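PDB 4EUO: ABC transporter, substrate binding protein (Polyamine) from Agrobacterium tumefaciens, which binds gamma-aminobutyric acid selectively in the periplasm, probably as the substrate-binding component of an ABC transporter that delivers it for uptake. Local coordinates for residues A[3-8]-A[226-231]; A[79-84]-A[243-248]; A[146-151]-A[155-160]; A[294-297]-A[303-306]. All coordinates share one frame; numbering follows the deposited sequence. Where two conformers were deposited one is given.

Interaction 1 (A[3-8]-A[226-231]). With ABU (gamma-amino-butanoic acid), chain E.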
loop_
_atom_site.group_PDB
_atom_site.type_symbol
_atom_site.label_atom_id
_atom_site.label_comp_id
_atom_site.label_asym_id
_atom_site.label_seq_id
_atom_site.Cartn_x
_atom_site.Cartn_y
_atom_site.Cartn_z
ATOM N N LEU A 3 19.916 -2.326 -12.669
ATOM C CA LEU A 3 19.148 -2.782 -11.511
ATOM C C LEU A 3 17.677 -2.719 -11.891
ATOM O O LEU A 3 17.264 -1.756 -12.526
ATOM C CB LEU A 3 19.429 -1.844 -10.327
ATOM C CG LEU A 3 18.746 -2.220 -9.037
ATOM C CD1 LEU A 3 19.705 -2.830 -8.092
ATOM C CD2 LEU A 3 18.075 -1.011 -8.410
ATOM N N VAL A 4 16.882 -3.728 -11.478
ATOM C CA VAL A 4 15.461 -3.749 -11.778
ATOM C C VAL A 4 14.649 -3.510 -10.488
ATOM O O VAL A 4 14.832 -4.223 -9.500
ATOM C CB VAL A 4 15.030 -5.063 -12.446
ATOM C CG1 VAL A 4 13.523 -5.085 -12.672
ATOM C CG2 VAL A 4 15.773 -5.289 -13.775
ATOM N N PHE A 5 13.776 -2.509 -10.547
ATOM C CA PHE A 5 12.868 -2.144 -9.457
ATOM C C PHE A 5 11.458 -2.504 -9.813
ATOM O O PHE A 5 10.977 -2.092 -10.859
ATOM C CB PHE A 5 13.011 -0.643 -9.156
ATOM C CG PHE A 5 12.031 -0.124 -8.123
ATOM C CD1 PHE A 5 12.115 -0.526 -6.800
ATOM C CD2 PHE A 5 11.017 0.740 -8.484
ATOM C CE1 PHE A 5 11.211 -0.048 -5.845
ATOM C CE2 PHE A 5 10.109 1.211 -7.522
ATOM C CZ PHE A 5 10.234 0.829 -6.216
ATOM N N SER A 6 10.810 -3.324 -8.961
ATOM C CA SER A 6 9.420 -3.717 -9.171
ATOM C C SER A 6 8.522 -3.010 -8.179
ATOM O O SER A 6 8.809 -2.991 -6.980
ATOM C CB SER A 6 9.255 -5.221 -8.979
ATOM O OG SER A 6 7.888 -5.608 -9.059
ATOM N N SER A 7 7.416 -2.469 -8.665
ATOM C CA SER A 7 6.442 -1.798 -7.801
ATOM C C SER A 7 5.035 -2.003 -8.363
ATOM O O SER A 7 4.806 -2.941 -9.133
ATOM C CB SER A 7 6.843 -0.346 -7.539
ATOM O OG SER A 7 6.011 0.212 -6.533
ATOM N N TRP A 8 4.089 -1.157 -7.969
ATOM C CA TRP A 8 2.691 -1.396 -8.165
ATOM C C TRP A 8 2.124 -0.792 -9.430
ATOM O O TRP A 8 0.903 -0.781 -9.605
ATOM C CB TRP A 8 1.951 -0.898 -6.895
ATOM C CG TRP A 8 2.398 -1.674 -5.692
ATOM C CD1 TRP A 8 3.480 -1.409 -4.897
ATOM C CD2 TRP A 8 1.849 -2.906 -5.223
ATOM N NE1 TRP A 8 3.644 -2.409 -3.971
ATOM C CE2 TRP A 8 2.669 -3.355 -4.155
ATOM C CE3 TRP A 8 0.769 -3.713 -5.634
ATOM C CZ2 TRP A 8 2.399 -4.531 -3.445
ATOM C CZ3 TRP A 8 0.527 -4.900 -4.948
ATOM C CH2 TRP A 8 1.317 -5.281 -3.848
ATOM N N ASP A 226 4.137 0.208 2.954
ATOM C CA ASP A 226 4.859 -0.699 2.071
ATOM C C ASP A 226 6.308 -0.744 2.531
ATOM O O ASP A 226 6.785 0.146 3.262
ATOM C CB ASP A 226 4.791 -0.267 0.616
ATOM C CG ASP A 226 3.531 -0.729 -0.113
ATOM O OD1 ASP A 226 2.568 -1.162 0.554
ATOM O OD2 ASP A 226 3.527 -0.694 -1.376
ATOM N N SER A 227 7.035 -1.740 2.019
ATOM C CA SER A 227 8.421 -1.976 2.352
ATOM C C SER A 227 9.219 -2.193 1.095
ATOM O O SER A 227 8.669 -2.582 0.062
ATOM C CB SER A 227 8.532 -3.249 3.176
ATOM O OG SER A 227 7.707 -3.165 4.327
ATOM N N LEU A 228 10.542 -2.010 1.214
ATOM C CA LEU A 228 11.476 -2.395 0.137
ATOM C C LEU A 228 12.210 -3.632 0.598
ATOM O O LEU A 228 12.674 -3.712 1.742
ATOM C CB LEU A 228 12.480 -1.293 -0.177
ATOM C CG LEU A 228 11.865 0.005 -0.648
ATOM C CD1 LEU A 228 12.945 1.028 -0.943
ATOM C CD2 LEU A 228 10.959 -0.184 -1.902
ATOM N N VAL A 229 12.244 -4.644 -0.302
ATOM C CA VAL A 229 12.904 -5.920 -0.066
ATOM C C VAL A 229 13.735 -6.307 -1.267
ATOM O O VAL A 229 13.578 -5.746 -2.357
ATOM C CB VAL A 229 11.886 -7.024 0.276
ATOM C CG1 VAL A 229 11.096 -6.659 1.523
ATOM C CG2 VAL A 229 10.930 -7.310 -0.888
ATOM N N VAL A 230 14.626 -7.283 -1.031
ATOM C CA VAL A 230 15.529 -7.781 -2.064
ATOM C C VAL A 230 15.325 -9.271 -2.196
ATOM O O VAL A 230 15.632 -10.011 -1.274
ATOM C CB VAL A 230 16.983 -7.462 -1.661
ATOM C CG1 VAL A 230 17.952 -8.035 -2.706
ATOM C CG2 VAL A 230 17.198 -5.969 -1.508
ATOM N N PRO A 231 14.773 -9.742 -3.324
ATOM C CA PRO A 231 14.546 -11.193 -3.446
ATOM C C PRO A 231 15.826 -12.024 -3.332
ATOM O O PRO A 231 16.859 -11.633 -3.890
ATOM C CB PRO A 231 13.889 -11.345 -4.814
ATOM C CG PRO A 231 13.230 -10.014 -5.046
ATOM C CD PRO A 231 14.219 -9.010 -4.464
HETATM N N ABU E . 0.536 -1.381 -1.304
HETATM C CD ABU E . 0.197 0.024 -1.567
HETATM C CB ABU E . 0.377 0.378 -3.022
HETATM C CG ABU E . 0.049 1.817 -3.226
HETATM C C ABU E . 0.052 2.294 -4.664
HETATM O O ABU E . -0.575 3.436 -4.933
HETATM O OXT ABU E . 0.528 1.578 -5.653
#
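Asp226 OD1 accepts a hydrogen bond of 2.8 Å from N of the bound gamma-aminobutyrate (ABU), the ligand's amino group, and Asp226 OD2 takes a second, weak one from the same nitrogen at 3.1 Å. Both carboxylate oxygens thus turn to one amino group, and with Trp8 they build the part of the pocket that receives this end of the substrate. The indole of Trp8 lies with one face against the CB methylene of the ligand: ABU CB is 3.9 Å from Trp8 CG, and ABU N hovers over the same ring, displaced toward its rim. Trp8 CB meets the other end of the ligand, 3.1 Å from the carboxylate oxygen OXT, so one side chain touches the ligand near both of its ends. Thr12, Arg203 and Tyr262 add further hydrogen bonds to the ligand. Because CG of Trp8 sits beside the backbone N (chi1 -62°), the ring reaches toward Asp226. Ring and carboxylate planes stand 45° apart, and although Trp8 NE1 comes within 3.1 Å of Asp226 OD2, the angle is too poor for a hydrogen bond; the indole N-H goes instead to Asp58 OD1. Farther along the two strands, 3-6 and 215-229, the contact turns apolar. Leu228 CD2 touches Phe5 CE1 at 4.0 Å, meeting the phenyl ring at its edge and in its plane. With a carboxylate facing the amino group and an aromatic face against the middle of the methylene chain, the site suits an omega-amino acid, and the cationic amino group would probably offset the closeness of Asp226 and Asp58.

Interaction 2 (A[79-84]-A[243-248])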
loop_
_atom_site.group_PDB
_atom_site.type_symbol
_atom_site.label_atom_id
_atom_site.label_comp_id
_atom_site.label_asym_id
_atom_site.label_seq_id
_atom_site.Cartn_x
_atom_site.Cartn_y
_atom_site.Cartn_z
ATOM N N SER A 79 25.015 -2.230 7.145
ATOM C CA SER A 79 26.270 -1.472 7.179
ATOM C C SER A 79 26.207 -0.462 6.016
ATOM O O SER A 79 26.964 0.506 5.982
ATOM C CB SER A 79 27.486 -2.395 7.056
ATOM O OG SER A 79 27.713 -2.825 5.723
ATOM N N VAL A 80 25.267 -0.694 5.059
ATOM C CA VAL A 80 25.049 0.168 3.910
ATOM C C VAL A 80 23.759 0.989 4.143
ATOM O O VAL A 80 23.755 2.198 3.917
ATOM C CB VAL A 80 24.987 -0.666 2.606
ATOM C CG1 VAL A 80 24.559 0.188 1.422
ATOM C CG2 VAL A 80 26.344 -1.325 2.324
ATOM N N ILE A 81 22.657 0.315 4.521
ATOM C CA ILE A 81 21.397 1.003 4.806
ATOM C C ILE A 81 21.507 1.486 6.264
ATOM O O ILE A 81 21.632 0.674 7.182
ATOM C CB ILE A 81 20.196 0.051 4.570
ATOM C CG1 ILE A 81 20.112 -0.404 3.089
ATOM C CG2 ILE A 81 18.871 0.715 5.010
ATOM C CD1 ILE A 81 19.471 -1.756 2.915
ATOM N N ASP A 82 21.392 2.772 6.449
ATOM C CA ASP A 82 21.476 3.393 7.768
ATOM C C ASP A 82 20.088 3.485 8.353
ATOM O O ASP A 82 19.309 4.334 7.937
ATOM C CB ASP A 82 22.136 4.779 7.647
ATOM C CG ASP A 82 22.204 5.563 8.956
ATOM O OD1 ASP A 82 21.959 4.960 10.027
ATOM O OD2 ASP A 82 22.475 6.781 8.902
ATOM N N LYS A 83 19.791 2.628 9.322
ATOM C CA LYS A 83 18.464 2.600 9.921
ATOM C C LYS A 83 18.200 3.762 10.880
ATOM O O LYS A 83 17.075 3.911 11.353
ATOM C CB LYS A 83 18.165 1.233 10.577
ATOM C CG LYS A 83 19.061 0.880 11.771
ATOM C CD LYS A 83 18.619 -0.393 12.500
ATOM C CE LYS A 83 19.024 -1.680 11.816
ATOM N NZ LYS A 83 18.800 -2.865 12.686
ATOM N N THR A 84 19.227 4.575 11.174
ATOM C CA THR A 84 19.053 5.677 12.140
ATOM C C THR A 84 18.008 6.711 11.832
ATOM O O THR A 84 17.505 7.314 12.762
ATOM C CB THR A 84 20.372 6.288 12.621
ATOM O OG1 THR A 84 20.960 7.044 11.585
ATOM C CG2 THR A 84 21.345 5.248 13.181
ATOM N N PHE A 243 20.494 0.891 -3.548
ATOM C CA PHE A 243 19.267 1.497 -4.028
ATOM C C PHE A 243 18.310 1.726 -2.854
ATOM O O PHE A 243 17.703 2.810 -2.779
ATOM C CB PHE A 243 18.615 0.604 -5.099
ATOM C CG PHE A 243 17.343 1.208 -5.654
ATOM C CD1 PHE A 243 17.383 2.120 -6.695
ATOM C CD2 PHE A 243 16.111 0.938 -5.064
ATOM C CE1 PHE A 243 16.212 2.704 -7.189
ATOM C CE2 PHE A 243 14.938 1.520 -5.558
ATOM C CZ PHE A 243 14.993 2.423 -6.589
ATOM N N ILE A 244 18.219 0.749 -1.945
ATOM C CA ILE A 244 17.329 0.903 -0.788
ATOM C C ILE A 244 17.827 2.050 0.100
ATOM O O ILE A 244 17.027 2.886 0.549
ATOM C CB ILE A 244 17.173 -0.410 -0.040
ATOM C CG1 ILE A 244 16.395 -1.420 -0.921
ATOM C CG2 ILE A 244 16.482 -0.184 1.311
ATOM C CD1 ILE A 244 16.209 -2.774 -0.300
ATOM N N ALA A 245 19.171 2.157 0.283
ATOM C CA ALA A 245 19.727 3.248 1.090
ATOM C C ALA A 245 19.358 4.595 0.454
ATOM O O ALA A 245 19.011 5.538 1.173
ATOM C CB ALA A 245 21.241 3.088 1.168
ATOM N N LEU A 246 19.412 4.691 -0.868
ATOM C CA LEU A 246 19.069 5.900 -1.567
ATOM C C LEU A 246 17.551 6.190 -1.469
ATOM O O LEU A 246 17.142 7.293 -1.105
ATOM C CB LEU A 246 19.543 5.802 -3.032
ATOM C CG LEU A 246 19.265 6.996 -3.967
ATOM C CD1 LEU A 246 17.809 7.037 -4.486
ATOM C CD2 LEU A 246 19.720 8.340 -3.385
ATOM N N ALA A 247 16.723 5.196 -1.818
ATOM C CA ALA A 247 15.266 5.393 -1.851
ATOM C C ALA A 247 14.674 5.806 -0.503
ATOM O O ALA A 247 13.627 6.476 -0.460
ATOM C CB ALA A 247 14.610 4.101 -2.315
ATOM N N THR A 248 15.324 5.371 0.574
ATOM C CA THR A 248 14.858 5.659 1.929
ATOM C C THR A 248 15.559 6.847 2.579
ATOM O O THR A 248 15.256 7.168 3.740
ATOM C CB THR A 248 14.890 4.439 2.827
ATOM O OG1 THR A 248 16.246 4.013 3.004
ATOM C CG2 THR A 248 14.042 3.290 2.292
#
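Apolar packing carries this contact, with Ile81 of the 79-84 loop laid against the last turn of helix 237-247. The delta methyl and CG1 do the touching: Ile81 CD1 rests 3.7 Å from Ile244 CG2, and the two side chains pass each other at a slant. Ile81 CG1 sits beside its own backbone N (chi1 -62°), which brings that branch over the helix, where it packs 4.1 Å from Ala245 CB and also lies against the Ala245 backbone nitrogen. The small alanine lets the loop come close, with the Ile81 and Ala245 CA atoms 4.7 Å apart. Toward the surface, Val80 covers the Ala245 methyl with its carbonyl, Val80 O lying 3.8 Å from Ala245 CB, and more loosely with CG1.

No hydrogen bond spans the two segments; the polar side chains here bond locally. In the loop, Asp82 OD1 receives Thr84 N at 3.0 Å, forming an Asx turn, and also Thr84 OG1 at 2.8 Å; both donors come from the same face of the carboxylate. At the helix end, Ile244 O is held by Thr248 N and by the hydroxyl, Thr248 OG1, at 2.8 Å, the two donors approaching from opposite faces of the carbonyl plane.

Leu76 and Leu86 extend the apolar surroundings, and Ile244 also packs on Leu228 of strand 215-229. Loop and helix are thus joined by shape and apolar burial, while Asp82 and Thr248 bond within their own segments.

Interaction 3 (A[146-151]-A[155-160])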
loop_
_atom_site.group_PDB
_atom_site.type_symbol
_atom_site.label_atom_id
_atom_site.label_comp_id
_atom_site.label_asym_id
_atom_site.label_seq_id
_atom_site.Cartn_x
_atom_site.Cartn_y
_atom_site.Cartn_z
ATOM N N ALA A 146 -14.756 -3.661 7.299
ATOM C CA ALA A 146 -16.035 -4.335 7.569
ATOM C C ALA A 146 -16.314 -4.340 9.083
ATOM O O ALA A 146 -17.455 -4.080 9.504
ATOM C CB ALA A 146 -15.962 -5.764 7.048
ATOM N N LEU A 147 -15.299 -4.597 9.902
ATOM C CA LEU A 147 -15.482 -4.641 11.343
ATOM C C LEU A 147 -15.809 -3.258 11.870
ATOM O O LEU A 147 -16.718 -3.131 12.717
ATOM C CB LEU A 147 -14.233 -5.239 12.004
ATOM C CG LEU A 147 -14.055 -6.738 11.766
ATOM C CD1 LEU A 147 -12.629 -7.168 12.020
ATOM C CD2 LEU A 147 -15.053 -7.567 12.601
ATOM N N LEU A 148 -15.123 -2.221 11.378
ATOM C CA LEU A 148 -15.429 -0.843 11.788
ATOM C C LEU A 148 -16.828 -0.471 11.373
ATOM O O LEU A 148 -17.541 0.154 12.175
ATOM C CB LEU A 148 -14.442 0.144 11.182
ATOM C CG LEU A 148 -12.984 -0.010 11.646
ATOM C CD1 LEU A 148 -12.035 0.683 10.671
ATOM C CD2 LEU A 148 -12.785 0.498 13.072
ATOM N N ALA A 149 -17.249 -0.845 10.170
ATOM C CA ALA A 149 -18.601 -0.559 9.682
ATOM C C ALA A 149 -19.625 -1.271 10.551
ATOM O O ALA A 149 -20.760 -0.773 10.676
ATOM C CB ALA A 149 -18.733 -1.035 8.257
ATOM N N ASP A 150 -19.246 -2.413 11.159
ATOM C CA ASP A 150 -20.109 -3.215 12.027
ATOM C C ASP A 150 -20.035 -2.770 13.496
ATOM O O ASP A 150 -20.555 -3.478 14.362
ATOM C CB ASP A 150 -19.823 -4.708 11.884
ATOM C CG ASP A 150 -20.955 -5.591 12.347
ATOM O OD1 ASP A 150 -22.135 -5.260 12.035
ATOM O OD2 ASP A 150 -20.665 -6.649 12.923
ATOM N N GLY A 151 -19.383 -1.655 13.771
ATOM C CA GLY A 151 -19.383 -1.083 15.110
ATOM C C GLY A 151 -18.209 -1.414 16.005
ATOM O O GLY A 151 -18.177 -0.928 17.139
ATOM N N ASP A 155 -9.578 0.560 18.614
ATOM C CA ASP A 155 -8.658 -0.121 19.507
ATOM C C ASP A 155 -8.980 -1.567 19.822
ATOM O O ASP A 155 -8.160 -2.216 20.468
ATOM C CB ASP A 155 -8.390 0.703 20.790
ATOM C CG ASP A 155 -9.587 1.319 21.483
ATOM O OD1 ASP A 155 -9.391 2.302 22.241
ATOM O OD2 ASP A 155 -10.729 0.854 21.237
ATOM N N LYS A 156 -10.113 -2.094 19.331
ATOM C CA LYS A 156 -10.515 -3.470 19.634
ATOM C C LYS A 156 -10.559 -4.373 18.387
ATOM O O LYS A 156 -11.157 -5.441 18.430
ATOM C CB LYS A 156 -11.893 -3.490 20.328
ATOM C CG LYS A 156 -11.947 -2.665 21.625
ATOM C CD LYS A 156 -11.904 -3.530 22.882
ATOM C CE LYS A 156 -13.278 -3.950 23.356
ATOM N NZ LYS A 156 -13.199 -4.861 24.529
ATOM N N LEU A 157 -9.883 -3.986 17.308
ATOM C CA LEU A 157 -9.923 -4.788 16.090
ATOM C C LEU A 157 -9.204 -6.112 16.200
ATOM O O LEU A 157 -9.648 -7.080 15.602
ATOM C CB LEU A 157 -9.297 -4.014 14.922
ATOM C CG LEU A 157 -10.187 -2.916 14.363
ATOM C CD1 LEU A 157 -9.368 -2.005 13.469
ATOM C CD2 LEU A 157 -11.379 -3.501 13.559
ATOM N N TYR A 158 -8.076 -6.144 16.926
ATOM C CA TYR A 158 -7.236 -7.330 16.980
ATOM C C TYR A 158 -7.339 -8.094 18.293
ATOM O O TYR A 158 -7.377 -7.461 19.352
ATOM C CB TYR A 158 -5.776 -6.986 16.689
ATOM C CG TYR A 158 -5.601 -6.306 15.353
ATOM C CD1 TYR A 158 -5.578 -7.043 14.181
ATOM C CD2 TYR A 158 -5.534 -4.919 15.257
ATOM C CE1 TYR A 158 -5.494 -6.427 12.938
ATOM C CE2 TYR A 158 -5.496 -4.282 14.012
ATOM C CZ TYR A 158 -5.466 -5.048 12.859
ATOM O OH TYR A 158 -5.353 -4.427 11.639
ATOM N N PRO A 159 -7.385 -9.435 18.263
ATOM C CA PRO A 159 -7.348 -10.303 17.074
ATOM C C PRO A 159 -8.605 -10.184 16.238
ATOM O O PRO A 159 -9.686 -9.960 16.760
ATOM C CB PRO A 159 -7.174 -11.710 17.662
ATOM C CG PRO A 159 -7.835 -11.625 19.013
ATOM C CD PRO A 159 -7.533 -10.224 19.510
ATOM N N LEU A 160 -8.465 -10.334 14.938
ATOM C CA LEU A 160 -9.594 -10.142 14.053
ATOM C C LEU A 160 -10.700 -11.154 14.253
ATOM O O LEU A 160 -10.419 -12.342 14.355
ATOM C CB LEU A 160 -9.131 -10.225 12.600
ATOM C CG LEU A 160 -8.156 -9.144 12.147
ATOM C CD1 LEU A 160 -7.597 -9.525 10.786
ATOM C CD2 LEU A 160 -8.784 -7.736 12.160
#
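Leu147 and Leu157 meet where the chain doubles back after helix 142-149, which ends in a Schellman motif: Gly151, at positive phi, is its C-prime residue, with Gly151 N bonded to Leu148 O and Val152 N to Leu147 O. The returning 155-160 loop lies against the last turn of this helix, and leucines alone form the interface. The main bump is the CD2 methyl of Leu157. It fits against the base of the Leu147 side chain, 3.7 Å from Leu147 CB, and is bordered farther out by Leu147 CD1 at 4.2 Å, so that the methyl sits in the bend between these two carbons. The other branch of Leu157 points to the neighbouring helix residue, where its CD1 meets Leu148 CD2 at 4.3 Å; Leu157 therefore straddles two consecutive helix residues, one methyl to each. Leu160 closes the row from the far end of the loop, its side chain standing at about a right angle to that of Leu147. Ala165 and Arg164 of helix 162-170 also pack on Leu147, while Ile143 and Glu144 adjoin Leu160. The Leu160 contact is methyl against methyl, with CD2 of Leu160 3.9 Å from CD1 of Leu147.

Interaction 4 (A[294-297]-A[303-306])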
loop_
_atom_site.group_PDB
_atom_site.type_symbol
_atom_site.label_atom_id
_atom_site.label_comp_id
_atom_site.label_asym_id
_atom_site.label_seq_id
_atom_site.Cartn_x
_atom_site.Cartn_y
_atom_site.Cartn_z
ATOM N N MET A 294 0.203 -4.710 10.775
ATOM C CA MET A 294 0.850 -5.573 9.785
ATOM C C MET A 294 1.618 -6.699 10.396
ATOM O O MET A 294 1.799 -7.723 9.738
ATOM C CB MET A 294 1.743 -4.763 8.858
ATOM C CG MET A 294 0.955 -3.693 8.055
ATOM S SD MET A 294 1.987 -2.936 6.807
ATOM C CE MET A 294 3.250 -2.153 7.771
ATOM N N ASN A 295 2.054 -6.546 11.662
ATOM C CA ASN A 295 2.751 -7.642 12.328
ATOM C C ASN A 295 1.760 -8.757 12.681
ATOM O O ASN A 295 2.058 -9.940 12.506
ATOM C CB ASN A 295 3.467 -7.119 13.548
ATOM C CG ASN A 295 4.659 -6.282 13.167
ATOM O OD1 ASN A 295 4.892 -5.204 13.725
ATOM N ND2 ASN A 295 5.419 -6.744 12.177
ATOM N N TYR A 296 0.559 -8.384 13.092
ATOM C CA TYR A 296 -0.481 -9.363 13.354
ATOM C C TYR A 296 -0.785 -10.137 12.075
ATOM O O TYR A 296 -0.838 -11.372 12.073
ATOM C CB TYR A 296 -1.770 -8.672 13.840
ATOM C CG TYR A 296 -2.899 -9.646 14.032
ATOM C CD1 TYR A 296 -3.056 -10.327 15.234
ATOM C CD2 TYR A 296 -3.828 -9.880 13.015
ATOM C CE1 TYR A 296 -4.081 -11.242 15.407
ATOM C CE2 TYR A 296 -4.850 -10.795 13.174
ATOM C CZ TYR A 296 -4.979 -11.468 14.374
ATOM O OH TYR A 296 -5.972 -12.382 14.506
ATOM N N TRP A 297 -0.953 -9.416 10.959
ATOM C CA TRP A 297 -1.195 -10.064 9.689
ATOM C C TRP A 297 -0.003 -10.943 9.284
ATOM O O TRP A 297 -0.221 -12.079 8.826
ATOM C CB TRP A 297 -1.490 -9.018 8.603
ATOM C CG TRP A 297 -2.940 -8.650 8.528
ATOM C CD1 TRP A 297 -3.623 -7.778 9.331
ATOM C CD2 TRP A 297 -3.870 -9.130 7.563
ATOM N NE1 TRP A 297 -4.931 -7.670 8.904
ATOM C CE2 TRP A 297 -5.107 -8.483 7.809
ATOM C CE3 TRP A 297 -3.758 -9.967 6.450
ATOM C CZ2 TRP A 297 -6.225 -8.682 6.998
ATOM C CZ3 TRP A 297 -4.858 -10.153 5.637
ATOM C CH2 TRP A 297 -6.075 -9.522 5.914
ATOM N N GLU A 303 -3.060 -18.171 6.973
ATOM C CA GLU A 303 -4.379 -18.572 7.417
ATOM C C GLU A 303 -5.455 -17.566 7.067
ATOM O O GLU A 303 -6.537 -17.934 6.614
ATOM C CB GLU A 303 -4.377 -18.899 8.907
ATOM C CG GLU A 303 -5.614 -19.649 9.384
ATOM C CD GLU A 303 -6.083 -20.853 8.585
ATOM O OE1 GLU A 303 -5.236 -21.682 8.178
ATOM O OE2 GLU A 303 -7.315 -20.984 8.399
ATOM N N ILE A 304 -5.153 -16.279 7.245
ATOM C CA ILE A 304 -6.146 -15.285 6.856
ATOM C C ILE A 304 -6.360 -15.370 5.339
ATOM O O ILE A 304 -7.508 -15.330 4.891
ATOM C CB ILE A 304 -5.739 -13.859 7.287
ATOM C CG1 ILE A 304 -5.587 -13.748 8.816
ATOM C CG2 ILE A 304 -6.766 -12.860 6.770
ATOM C CD1 ILE A 304 -4.866 -12.470 9.256
ATOM N N GLY A 305 -5.277 -15.540 4.577
ATOM C CA GLY A 305 -5.414 -15.638 3.128
ATOM C C GLY A 305 -6.316 -16.789 2.700
ATOM O O GLY A 305 -7.216 -16.632 1.864
ATOM N N GLU A 306 -6.121 -17.966 3.302
ATOM C CA GLU A 306 -6.958 -19.140 2.976
ATOM C C GLU A 306 -8.422 -18.832 3.240
ATOM O O GLU A 306 -9.285 -19.091 2.398
ATOM C CB GLU A 306 -6.513 -20.350 3.816
ATOM C CG GLU A 306 -5.234 -20.965 3.276
ATOM C CD GLU A 306 -4.781 -22.277 3.894
ATOM O OE1 GLU A 306 -5.622 -22.993 4.484
ATOM O OE2 GLU A 306 -3.581 -22.604 3.751
#
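Ile304 lies over one face of the Trp297 indole, their side chains crossing at about a right angle. Its delta methyl makes a CH-pi contact: CD1 of Ile304 is 4.0 Å from the centroid of the six-membered ring of Trp297, only 18° off the ring normal. The gamma methyl lies over the same face, toward the outer rim, Ile304 CG2 lying 3.5 Å from both Trp297 CZ3 and Trp297 CH2. The two branches therefore share the benzo part of the indole, CD1 near the ring fusion and CG2 toward the outer carbons. This division follows from the isoleucine torsion, with CG1 beside the backbone N (chi1 -61°) and CG2 opposite that nitrogen. Tyr296 takes a smaller share, its CE2 approaching Ile304 CD1 obliquely at 4.3 Å, so the methyl lies near two aromatic rings at once. The polar ends of both aromatic residues are used elsewhere: Trp297 NE1 bonds to Glu144 OE2, and Tyr296 OH to Leu160 N. The contact joins helix 294-299 to the following helix 301-313 across the short link between them, with Ile143 of helix 142-149 packing on both Trp297 and Ile304, and helix 61-67 reaching Trp297 through Asp62.

Overall arrangement
Interactions 1 and 2 share one side of the protein, their centres 14 Å apart, and touch directly: helix 237-247, which follows strand 215-229, packs through Phe243 on Leu3 and Phe5, and through Ile244 on Val230. Interactions 3 and 4, their centres 15 Å apart, form a second group, joined by Tyr158, Pro159 and Leu160 against Tyr296 and Trp297. The centres of interactions 1 and 3 are about 31 Å apart, on opposite sides of the chain's centre. Along the sequence, the segments of interactions 1 and 2 alternate, interaction 3 is nested inside both, and interaction 4 comes last. This interleaving, in which only interaction 1 of the four touches the ligand, is consistent with the two-lobed fold of periplasmic binding proteins.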